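Local atomic coordinates of uncharacterized protein (Peptoclostridium difficile 630, PDB entry 4YCS), a protein that is of unknown function but, as a putative lipoprotein of the PnrA-like family, probably resembles the substrate-binding proteins of ABC transporters. Residues 22-27 with 93-98; 27-32 with 43-48; 60-63 with 68-71; 105-110 with 120-125. All coordinates share one frame; numbering follows the deposited sequence.

Contact 1 (22-27 with 93-98)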
loop_
_atom_site.group_PDB
_atom_site.type_symbol
_atom_site.label_atom_id
_atom_site.label_comp_id
_atom_site.label_asym_id
_atom_site.label_seq_id
_atom_site.Cartn_x
_atom_site.Cartn_y
_atom_site.Cartn_z
ATOM N N GLU A 22 -0.643 -1.076 15.292
ATOM C CA GLU A 22 -2.029 -0.598 15.340
ATOM C C GLU A 22 -2.179 0.870 14.978
ATOM O O GLU A 22 -3.002 1.203 14.128
ATOM C CB GLU A 22 -2.662 -0.867 16.693
ATOM C CG GLU A 22 -3.152 -2.293 16.843
ATOM C CD GLU A 22 -3.599 -2.617 18.258
ATOM O OE1 GLU A 22 -4.416 -3.538 18.405
ATOM O OE2 GLU A 22 -3.136 -1.965 19.221
ATOM N N ALA A 23 -1.377 1.737 15.582
ATOM C CA ALA A 23 -1.472 3.171 15.328
ATOM C C ALA A 23 -1.224 3.510 13.860
ATOM O O ALA A 23 -2.000 4.247 13.232
ATOM C CB ALA A 23 -0.515 3.956 16.223
HETATM N N MSE A 24 -0.127 2.993 13.323
HETATM C CA MSE A 24 0.224 3.213 11.915
HETATM C C MSE A 24 -0.829 2.673 10.967
HETATM O O MSE A 24 -1.113 3.273 9.937
HETATM C CB MSE A 24 1.512 2.440 11.636
HETATM C CG MSE A 24 2.074 2.915 10.313
HETATM SE SE MSE A 24 3.847 2.125 10.012
HETATM C CE MSE A 24 3.356 0.241 9.894
ATOM N N ASN A 25 -1.378 1.513 11.305
ATOM C CA ASN A 25 -2.439 0.876 10.549
ATOM C C ASN A 25 -3.663 1.750 10.490
ATOM O O ASN A 25 -4.216 1.978 9.401
ATOM C CB ASN A 25 -2.757 -0.522 11.093
ATOM C CG ASN A 25 -1.721 -1.544 10.683
ATOM O OD1 ASN A 25 -0.762 -1.207 10.010
ATOM N ND2 ASN A 25 -1.914 -2.798 11.081
ATOM N N ASN A 26 -4.062 2.286 11.639
ATOM C CA ASN A 26 -5.219 3.174 11.674
ATOM C C ASN A 26 -5.032 4.440 10.882
ATOM O O ASN A 26 -5.954 4.885 10.186
ATOM C CB ASN A 26 -5.667 3.446 13.104
ATOM C CG ASN A 26 -6.439 2.283 13.657
ATOM O OD1 ASN A 26 -7.645 2.236 13.524
ATOM N ND2 ASN A 26 -5.745 1.292 14.178
ATOM N N SER A 27 -3.834 4.990 10.928
ATOM C CA SER A 27 -3.519 6.193 10.169
ATOM C C SER A 27 -3.557 5.913 8.665
ATOM O O SER A 27 -3.999 6.759 7.891
ATOM C CB SER A 27 -2.133 6.771 10.543
ATOM O OG SER A 27 -2.130 7.304 11.839
ATOM N N ALA A 93 2.946 1.114 -3.384
ATOM C CA ALA A 93 3.432 2.022 -2.333
ATOM C C ALA A 93 3.709 1.197 -1.102
ATOM O O ALA A 93 3.013 0.215 -0.855
ATOM C CB ALA A 93 2.443 3.124 -2.020
ATOM N N ILE A 94 4.757 1.555 -0.354
ATOM C CA ILE A 94 5.022 0.917 0.901
ATOM C C ILE A 94 5.179 1.978 1.988
ATOM O O ILE A 94 5.829 3.009 1.750
ATOM C CB ILE A 94 6.214 -0.026 0.819
ATOM C CG1 ILE A 94 6.303 -0.835 2.109
ATOM C CG2 ILE A 94 7.510 0.725 0.437
ATOM C CD1 ILE A 94 7.303 -1.990 2.043
ATOM N N ILE A 95 4.515 1.751 3.126
ATOM C CA ILE A 95 4.564 2.656 4.262
ATOM C C ILE A 95 5.573 2.162 5.329
ATOM O O ILE A 95 5.509 1.023 5.783
ATOM C CB ILE A 95 3.205 2.843 4.867
ATOM C CG1 ILE A 95 2.271 3.493 3.837
ATOM C CG2 ILE A 95 3.286 3.718 6.128
ATOM C CD1 ILE A 95 0.825 3.340 4.205
ATOM N N ASP A 96 6.502 3.056 5.694
ATOM C CA ASP A 96 7.497 2.848 6.770
ATOM C C ASP A 96 8.684 2.013 6.316
ATOM O O ASP A 96 9.218 1.208 7.067
ATOM C CB ASP A 96 6.826 2.237 8.016
ATOM C CG ASP A 96 7.696 2.369 9.309
ATOM O OD1 ASP A 96 8.430 3.387 9.462
ATOM O OD2 ASP A 96 7.607 1.447 10.156
ATOM N N TYR A 97 9.104 2.208 5.070
ATOM C CA TYR A 97 10.285 1.512 4.535
ATOM C C TYR A 97 10.834 2.212 3.285
ATOM O O TYR A 97 10.086 2.596 2.366
ATOM C CB TYR A 97 9.988 0.032 4.239
ATOM C CG TYR A 97 11.226 -0.716 3.838
ATOM C CD1 TYR A 97 11.611 -0.808 2.507
ATOM C CD2 TYR A 97 12.041 -1.298 4.801
ATOM C CE1 TYR A 97 12.765 -1.475 2.148
ATOM C CE2 TYR A 97 13.194 -1.974 4.449
ATOM C CZ TYR A 97 13.550 -2.046 3.132
ATOM O OH TYR A 97 14.675 -2.710 2.801
ATOM N N GLU A 98 12.150 2.347 3.242
ATOM C CA GLU A 98 12.837 2.914 2.099
ATOM C C GLU A 98 13.847 1.898 1.612
ATOM O O GLU A 98 14.632 1.398 2.396
ATOM C CB GLU A 98 13.517 4.233 2.472
ATOM C CG GLU A 98 12.599 5.442 2.304
ATOM C CD GLU A 98 13.202 6.745 2.814
ATOM O OE1 GLU A 98 14.293 7.147 2.350
ATOM O OE2 GLU A 98 12.571 7.381 3.681
#
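Met24 and Ile95 mark the closest approach of the two backbones, with 8.8 Å between Met24 CA and Ile95 CA. Segment 22-27 is the opening of helix 22-38, whereas segment 93-98 is the last part of strand 91-95 and the loop behind it. At Asp96 the chain leaves the extended form for a left-handed conformation (phi 80°, psi 37°). No hydrogen bond joins the segments, and a single selenomethionine bridges the gap. Met24 extends from the helix through two near-trans torsions, which carry SE across to the strand end; the bend at chi3 (64°) only turns CE aside. SE lies 3.6 Å from Asp96 CB and also touches the carboxylate, 3.8 Å from Asp96 OD2; the two side chains cross at about a right angle. Slightly farther off, Met24 SE rests 4.2 Å from Ile95 CG2, a purely apolar touch. On the exposed side of the helix, Asn26 ND2 gives a 2.7 Å hydrogen bond to Glu22 O, arriving above that carbonyl's plane; the same oxygen also accepts the backbone N of Asn26. Asp96 OD1 binds a glycerol, probably from the crystallisation liquor, which may mark a pocket at this strand end. Around the contact, Met24 packs on Val72 of strand 68-72, Ile95 touches Ile70 and Val72 of that strand and Asn114 of helix 111-115, whose ND2 hydrogen-bonds to Met24 O.

Contact 2 (27-32 with 43-48)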
loop_
_atom_site.group_PDB
_atom_site.type_symbol
_atom_site.label_atom_id
_atom_site.label_comp_id
_atom_site.label_asym_id
_atom_site.label_seq_id
_atom_site.Cartn_x
_atom_site.Cartn_y
_atom_site.Cartn_z
ATOM N N SER A 27 -3.834 4.990 10.928
ATOM C CA SER A 27 -3.519 6.193 10.169
ATOM C C SER A 27 -3.557 5.913 8.665
ATOM O O SER A 27 -3.999 6.759 7.891
ATOM C CB SER A 27 -2.133 6.771 10.543
ATOM O OG SER A 27 -2.130 7.304 11.839
ATOM N N ALA A 28 -3.029 4.761 8.253
ATOM C CA ALA A 28 -3.038 4.388 6.855
ATOM C C ALA A 28 -4.492 4.267 6.345
ATOM O O ALA A 28 -4.863 4.855 5.317
ATOM C CB ALA A 28 -2.267 3.100 6.652
ATOM N N LEU A 29 -5.324 3.596 7.122
ATOM C CA LEU A 29 -6.715 3.433 6.772
ATOM C C LEU A 29 -7.490 4.728 6.708
ATOM O O LEU A 29 -8.390 4.865 5.882
ATOM C CB LEU A 29 -7.386 2.462 7.720
ATOM C CG LEU A 29 -6.963 1.008 7.511
ATOM C CD1 LEU A 29 -7.204 0.185 8.784
ATOM C CD2 LEU A 29 -7.684 0.409 6.293
ATOM N N LEU A 30 -7.176 5.674 7.594
ATOM C CA LEU A 30 -7.843 6.959 7.605
ATOM C C LEU A 30 -7.457 7.734 6.362
ATOM O O LEU A 30 -8.307 8.382 5.722
ATOM C CB LEU A 30 -7.411 7.765 8.824
ATOM C CG LEU A 30 -7.902 9.223 8.922
ATOM C CD1 LEU A 30 -9.436 9.306 9.022
ATOM C CD2 LEU A 30 -7.234 9.982 10.092
ATOM N N ALA A 31 -6.166 7.691 6.030
ATOM C CA ALA A 31 -5.656 8.355 4.831
ATOM C C ALA A 31 -6.385 7.883 3.550
ATOM O O ALA A 31 -6.706 8.691 2.665
ATOM C CB ALA A 31 -4.183 8.102 4.718
ATOM N N LEU A 32 -6.641 6.574 3.496
ATOM C CA LEU A 32 -7.279 5.939 2.342
ATOM C C LEU A 32 -8.737 6.368 2.277
ATOM O O LEU A 32 -9.208 6.858 1.241
ATOM C CB LEU A 32 -7.159 4.423 2.422
ATOM C CG LEU A 32 -7.713 3.602 1.234
ATOM C CD1 LEU A 32 -7.032 4.003 -0.055
ATOM C CD2 LEU A 32 -7.536 2.104 1.455
ATOM N N THR A 43 -12.247 1.130 -2.826
ATOM C CA THR A 43 -11.178 0.647 -1.952
ATOM C C THR A 43 -11.410 -0.774 -1.503
ATOM O O THR A 43 -12.559 -1.271 -1.493
ATOM C CB THR A 43 -11.014 1.566 -0.688
ATOM O OG1 THR A 43 -12.179 1.512 0.119
ATOM C CG2 THR A 43 -10.766 3.018 -1.148
ATOM N N ASN A 44 -10.310 -1.404 -1.097
ATOM C CA ASN A 44 -10.302 -2.748 -0.609
ATOM C C ASN A 44 -9.162 -2.859 0.414
ATOM O O ASN A 44 -8.145 -2.140 0.297
ATOM C CB ASN A 44 -10.099 -3.659 -1.837
ATOM C CG ASN A 44 -9.851 -5.109 -1.495
ATOM O OD1 ASN A 44 -8.691 -5.588 -1.489
ATOM N ND2 ASN A 44 -10.928 -5.840 -1.260
ATOM N N LYS A 45 -9.318 -3.694 1.416
ATOM C CA LYS A 45 -8.217 -3.999 2.316
ATOM C C LYS A 45 -8.040 -5.476 2.544
ATOM O O LYS A 45 -8.997 -6.235 2.499
ATOM C CB LYS A 45 -8.392 -3.286 3.643
ATOM C CG LYS A 45 -9.327 -3.985 4.623
ATOM C CD LYS A 45 -9.040 -3.489 6.039
ATOM C CE LYS A 45 -10.231 -3.686 6.952
ATOM N NZ LYS A 45 -10.014 -2.917 8.198
ATOM N N VAL A 46 -6.795 -5.873 2.753
ATOM C CA VAL A 46 -6.417 -7.225 3.116
ATOM C C VAL A 46 -5.590 -7.129 4.398
ATOM O O VAL A 46 -4.737 -6.257 4.498
ATOM C CB VAL A 46 -5.607 -7.893 1.975
ATOM C CG1 VAL A 46 -5.125 -9.303 2.340
ATOM C CG2 VAL A 46 -6.479 -7.950 0.742
ATOM N N GLU A 47 -5.906 -7.968 5.383
ATOM C CA GLU A 47 -5.173 -8.019 6.664
ATOM C C GLU A 47 -4.591 -9.414 6.908
ATOM O O GLU A 47 -5.247 -10.419 6.667
ATOM C CB GLU A 47 -6.104 -7.666 7.796
ATOM C CG GLU A 47 -6.493 -6.209 7.813
ATOM C CD GLU A 47 -7.633 -5.945 8.766
ATOM O OE1 GLU A 47 -8.776 -6.299 8.422
ATOM O OE2 GLU A 47 -7.391 -5.386 9.849
ATOM N N SER A 48 -3.357 -9.485 7.374
ATOM C CA SER A 48 -2.728 -10.792 7.644
ATOM C C SER A 48 -1.694 -10.720 8.774
ATOM O O SER A 48 -0.880 -9.806 8.805
ATOM C CB SER A 48 -2.070 -11.321 6.362
ATOM O OG SER A 48 -1.337 -12.515 6.608
#
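Leu29 and Leu32 pack against Lys45 and Thr43 in a helix-on-strand contact within a beta-alpha-beta unit, where helix 22-38 links strand 8-15 to strand 41-48. The latter is the outermost strand at its end of the parallel sheet, and the contact accordingly lies near the surface. As expected for such a crossover, the helix runs almost opposite to the strand: the axes of 27-32 and 43-48 make 165° and come within 10.8 Å. No hydrogen bond links the two segments. Leu32, the buried anchor, stands with CG anti to its backbone N (chi1 -177°) and meets Thr43 tip to tip. Its inner side continues onto Val10 and Met12 of strand 8-15, so one leucine covers two neighbouring strands. Leu29 is more peripheral: its CD2 methyl touches the aliphatic chain of Lys45, 4.1 Å from Lys45 CD, the two side chains lying roughly perpendicular. Beyond CG the lysine is extended, lifting its amine past the leucine to a long salt bridge with the next residue but one, Lys45 NZ to Glu47 OE1 at 3.6 Å. Asn44 points away from the helix, its OD1 hydrogen-bonded to Ser11 OG. In the Leu32–Thr43 pair the threonine methyl faces the isobutyl fork, Thr43 CG2 lying 3.9 Å from Leu32 CG and 4.0 Å from Leu32 CD1.

Contact 3 (60-63 with 68-71)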
loop_
_atom_site.group_PDB
_atom_site.type_symbol
_atom_site.label_atom_id
_atom_site.label_comp_id
_atom_site.label_asym_id
_atom_site.label_seq_id
_atom_site.Cartn_x
_atom_site.Cartn_y
_atom_site.Cartn_z
ATOM N N ILE A 60 -1.925 -11.974 -5.871
ATOM C CA ILE A 60 -3.351 -11.967 -6.153
ATOM C C ILE A 60 -3.861 -10.560 -6.442
ATOM O O ILE A 60 -4.654 -10.385 -7.365
ATOM C CB ILE A 60 -4.150 -12.587 -4.996
ATOM C CG1 ILE A 60 -3.902 -14.126 -4.903
ATOM C CG2 ILE A 60 -5.628 -12.297 -5.170
ATOM C CD1 ILE A 60 -4.347 -14.720 -3.555
ATOM N N LEU A 61 -3.459 -9.560 -5.653
ATOM C CA LEU A 61 -3.888 -8.164 -5.867
ATOM C C LEU A 61 -3.429 -7.632 -7.212
ATOM O O LEU A 61 -4.156 -6.837 -7.852
ATOM C CB LEU A 61 -3.404 -7.247 -4.729
ATOM C CG LEU A 61 -3.932 -7.538 -3.316
ATOM C CD1 LEU A 61 -3.346 -6.584 -2.308
ATOM C CD2 LEU A 61 -5.442 -7.503 -3.259
ATOM N N CYS A 62 -2.256 -8.086 -7.677
ATOM C CA CYS A 62 -1.747 -7.702 -9.002
ATOM C C CYS A 62 -2.579 -8.270 -10.145
ATOM O O CYS A 62 -2.470 -7.811 -11.275
ATOM C CB CYS A 62 -0.300 -8.141 -9.149
ATOM S SG CYS A 62 0.839 -7.285 -8.080
ATOM N N ASN A 63 -3.443 -9.234 -9.837
ATOM C CA ASN A 63 -4.388 -9.814 -10.822
ATOM C C ASN A 63 -5.826 -9.441 -10.552
ATOM O O ASN A 63 -6.696 -10.041 -11.113
ATOM C CB ASN A 63 -4.214 -11.347 -10.842
ATOM C CG ASN A 63 -2.904 -11.734 -11.500
ATOM O OD1 ASN A 63 -2.797 -11.704 -12.719
ATOM N ND2 ASN A 63 -1.908 -12.017 -10.707
ATOM N N LEU A 68 -3.529 1.044 -7.688
ATOM C CA LEU A 68 -2.464 1.172 -6.679
ATOM C C LEU A 68 -2.652 0.159 -5.596
ATOM O O LEU A 68 -3.767 -0.047 -5.112
ATOM C CB LEU A 68 -2.478 2.598 -6.081
ATOM C CG LEU A 68 -1.465 2.934 -4.991
ATOM C CD1 LEU A 68 -0.046 2.841 -5.510
ATOM C CD2 LEU A 68 -1.704 4.332 -4.401
ATOM N N ILE A 69 -1.563 -0.460 -5.198
ATOM C CA ILE A 69 -1.525 -1.440 -4.121
ATOM C C ILE A 69 -0.604 -0.884 -3.036
ATOM O O ILE A 69 0.589 -0.590 -3.298
ATOM C CB ILE A 69 -1.007 -2.802 -4.589
ATOM C CG1 ILE A 69 -1.961 -3.382 -5.621
ATOM C CG2 ILE A 69 -0.880 -3.793 -3.408
ATOM C CD1 ILE A 69 -1.394 -4.491 -6.471
ATOM N N ILE A 70 -1.154 -0.669 -1.855
ATOM C CA ILE A 70 -0.420 -0.072 -0.730
ATOM C C ILE A 70 -0.154 -1.121 0.374
ATOM O O ILE A 70 -1.072 -1.697 0.935
ATOM C CB ILE A 70 -1.168 1.088 -0.107
ATOM C CG1 ILE A 70 -1.608 2.096 -1.185
ATOM C CG2 ILE A 70 -0.237 1.735 0.943
ATOM C CD1 ILE A 70 -2.446 3.254 -0.710
ATOM N N ALA A 71 1.116 -1.357 0.662
ATOM C CA ALA A 71 1.554 -2.271 1.703
ATOM C C ALA A 71 1.978 -1.442 2.944
ATOM O O ALA A 71 2.772 -0.516 2.836
ATOM C CB ALA A 71 2.725 -3.070 1.214
#
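Ile69 drives its side chain into the last part of helix 54-62, meeting Leu61 and Cys62. The contact belongs to the Rossmann-like alpha/beta fold: helix 54-62 follows strand 41-48 and leads, after a short loop, into strand 68-72 of the parallel sheet, passing over strand 8-15 between them. The nearest backbone positions are Leu61 and Ile69, with their CA atoms 7.3 Å apart. Both branches of the isoleucine are used. Its CG1 arm stands anti to the carbonyl carbon (chi1 -63°) and continues nearly straight (chi2 162°), placing CD1 close to the helix backbone itself, 3.8 Å from Leu61 C and 3.9 Å from Cys62 N. The shorter branch, CG2, occupies the position anti to the backbone N and receives the other end of the leucine: Ile69 CG2 to Leu61 CD1 is 3.9 Å. Leu61 has an extended chi2 (179°) that carries CD1 on to this methyl while its CB remains near the isoleucine tip, so the two side chains cross obliquely and touch at two points. Leu61 also touches Ser11 of strand 8-15 and Tyr66. Cys62 contributes its sulfur as well as its backbone N; the sulfur approaches the end of Ile69 beside the leucine, and the side chain also borders Phe92 and Tyr87. Neighbouring Ile70 points away from this helix and packs on Ile123 of helix 118-127, so successive strand residues serve the two faces of the sheet. At the meeting point, Ile69 CD1 is 3.8 Å from Leu61 CB and 3.9 Å from Cys62 SG.

Contact 4 (105-110 with 120-125)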
loop_
_atom_site.group_PDB
_atom_site.type_symbol
_atom_site.label_atom_id
_atom_site.label_comp_id
_atom_site.label_asym_id
_atom_site.label_seq_id
_atom_site.Cartn_x
_atom_site.Cartn_y
_atom_site.Cartn_z
ATOM N N ASN A 105 8.614 1.008 -9.735
ATOM C CA ASN A 105 7.150 0.962 -9.536
ATOM C C ASN A 105 6.742 0.970 -8.058
ATOM O O ASN A 105 5.587 0.660 -7.732
ATOM C CB ASN A 105 6.497 -0.221 -10.310
ATOM C CG ASN A 105 7.025 -1.577 -9.906
ATOM O OD1 ASN A 105 7.992 -1.706 -9.168
ATOM N ND2 ASN A 105 6.385 -2.595 -10.394
ATOM N N ILE A 106 7.677 1.305 -7.164
ATOM C CA ILE A 106 7.374 1.330 -5.741
ATOM C C ILE A 106 7.714 2.682 -5.152
ATOM O O ILE A 106 8.859 3.108 -5.197
ATOM C CB ILE A 106 8.080 0.221 -4.929
ATOM C CG1 ILE A 106 7.724 -1.167 -5.459
ATOM C CG2 ILE A 106 7.722 0.350 -3.469
ATOM C CD1 ILE A 106 8.302 -2.344 -4.664
ATOM N N THR A 107 6.706 3.343 -4.573
ATOM C CA THR A 107 6.882 4.631 -3.875
ATOM C C THR A 107 6.900 4.352 -2.405
ATOM O O THR A 107 6.013 3.669 -1.887
ATOM C CB THR A 107 5.726 5.601 -4.175
ATOM O OG1 THR A 107 5.633 5.797 -5.577
ATOM C CG2 THR A 107 5.943 6.940 -3.521
ATOM N N SER A 108 7.911 4.886 -1.719
ATOM C CA SER A 108 8.060 4.734 -0.308
ATOM C C SER A 108 7.452 5.943 0.411
ATOM O O SER A 108 7.589 7.055 -0.027
ATOM C CB SER A 108 9.557 4.619 0.067
ATOM O OG SER A 108 10.073 3.322 -0.162
ATOM N N ILE A 109 6.794 5.704 1.527
ATOM C CA ILE A 109 6.183 6.758 2.331
ATOM C C ILE A 109 6.601 6.563 3.790
ATOM O O ILE A 109 6.408 5.509 4.373
ATOM C CB ILE A 109 4.636 6.673 2.321
ATOM C CG1 ILE A 109 4.045 6.649 0.894
ATOM C CG2 ILE A 109 4.043 7.797 3.164
ATOM C CD1 ILE A 109 4.364 7.877 0.098
ATOM N N SER A 110 7.123 7.596 4.397
ATOM C CA SER A 110 7.538 7.495 5.797
ATOM C C SER A 110 6.358 7.351 6.792
ATOM O O SER A 110 5.210 7.634 6.462
ATOM C CB SER A 110 8.301 8.731 6.149
ATOM O OG SER A 110 7.460 9.831 5.983
ATOM N N ALA A 120 -2.757 10.784 1.647
ATOM C CA ALA A 120 -4.032 11.006 0.895
ATOM C C ALA A 120 -3.780 11.797 -0.368
ATOM O O ALA A 120 -4.414 11.589 -1.407
ATOM C CB ALA A 120 -5.019 11.752 1.772
ATOM N N GLY A 121 -2.836 12.730 -0.242
ATOM C CA GLY A 121 -2.449 13.582 -1.330
ATOM C C GLY A 121 -1.769 12.767 -2.404
ATOM O O GLY A 121 -2.036 12.923 -3.595
ATOM N N LEU A 122 -0.883 11.890 -1.955
ATOM C CA LEU A 122 -0.133 11.048 -2.901
ATOM C C LEU A 122 -1.085 10.175 -3.700
ATOM O O LEU A 122 -0.920 10.006 -4.888
ATOM C CB LEU A 122 0.856 10.186 -2.154
ATOM C CG LEU A 122 1.680 9.350 -3.095
ATOM C CD1 LEU A 122 3.006 10.016 -3.396
ATOM C CD2 LEU A 122 1.858 7.981 -2.510
ATOM N N ILE A 123 -2.104 9.638 -3.034
ATOM C CA ILE A 123 -3.046 8.746 -3.667
ATOM C C ILE A 123 -3.786 9.582 -4.723
ATOM O O ILE A 123 -3.968 9.156 -5.870
ATOM C CB ILE A 123 -3.993 8.113 -2.606
ATOM C CG1 ILE A 123 -3.186 7.194 -1.633
ATOM C CG2 ILE A 123 -5.080 7.320 -3.284
ATOM C CD1 ILE A 123 -3.856 6.756 -0.338
ATOM N N ALA A 124 -4.231 10.773 -4.334
ATOM C CA ALA A 124 -4.939 11.668 -5.259
ATOM C C ALA A 124 -4.123 12.005 -6.495
ATOM O O ALA A 124 -4.623 11.996 -7.617
ATOM C CB ALA A 124 -5.327 12.945 -4.550
ATOM N N GLY A 125 -2.861 12.321 -6.287
ATOM C CA GLY A 125 -1.983 12.660 -7.393
ATOM C C GLY A 125 -1.757 11.465 -8.279
ATOM O O GLY A 125 -1.744 11.599 -9.488
#
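Ile109 and Leu122 form the tight part of this contact, their side chains reaching toward each other tip to tip with Ile109 CD1 3.6 Å from Leu122 CD2. Even so, the backbones stay well separated, 9.3 Å from Ile109 CA to Leu122 CA, and the two side chains bridge the distance and meet through their methyls. In Leu122, CG lies anti to the backbone N, directed from the helix to the strand, and chi2 at 96° is turned well beyond the usual staggered value, spreading the two methyls over two residues of the strand. Ile109 bends twice the same way, chi1 -54° and chi2 -61°, so that CD1 folds round to face the leucine; it also packs on Tyr118 and Leu119 of the same helix. Strand 106-109 is the outermost at its end of the parallel alpha/beta sheet, and helix 118-127 returns to cover it after the short helix 111-115, whose N-cap is Ser110 with OG bonded to Asp113 N. Toward the other end of the strand the contact slackens. Thr107 points at the helix, but its methyl comes no nearer to the leucine than 4.3 Å, from Thr107 CG2 to Leu122 CD1. Its hydroxyl turns instead to a polar partner farther along the helix, Thr107 OG1 hydrogen-bonding to Lys126 NZ. The helix surface facing solvent carries Gly121 and Gly125, both exposed and touching a crystal neighbour, and 2.9 Å separates Gly125 N from Gly121 O in the helical hydrogen bond between them.

In the fold
One parallel sheet joins all four contacts. Contacts 1 and 2 use successive parts of helix 22-38, their centres about 10 Å apart, and meet where Ile95 CD1 lies 4.0 Å from Ala28 CB. Contacts 1 and 3 sit on adjacent strands, with probable backbone hydrogen bonds such as Ile95 N to Ala71 O at 2.9 Å; contact 4 adjoins contact 1 similarly, Asp96 N to Ile109 O being 2.8 Å. Ile123, in segment 120-125, ties contact 4 to contacts 3 and 2: its CD1 is 3.8 Å from Ile70 CD1 and 4.2 Å from Leu32 CD1. The bound glycerol lies beside contact 1, about 3 Å between nearest atoms from the Asp96 side chain.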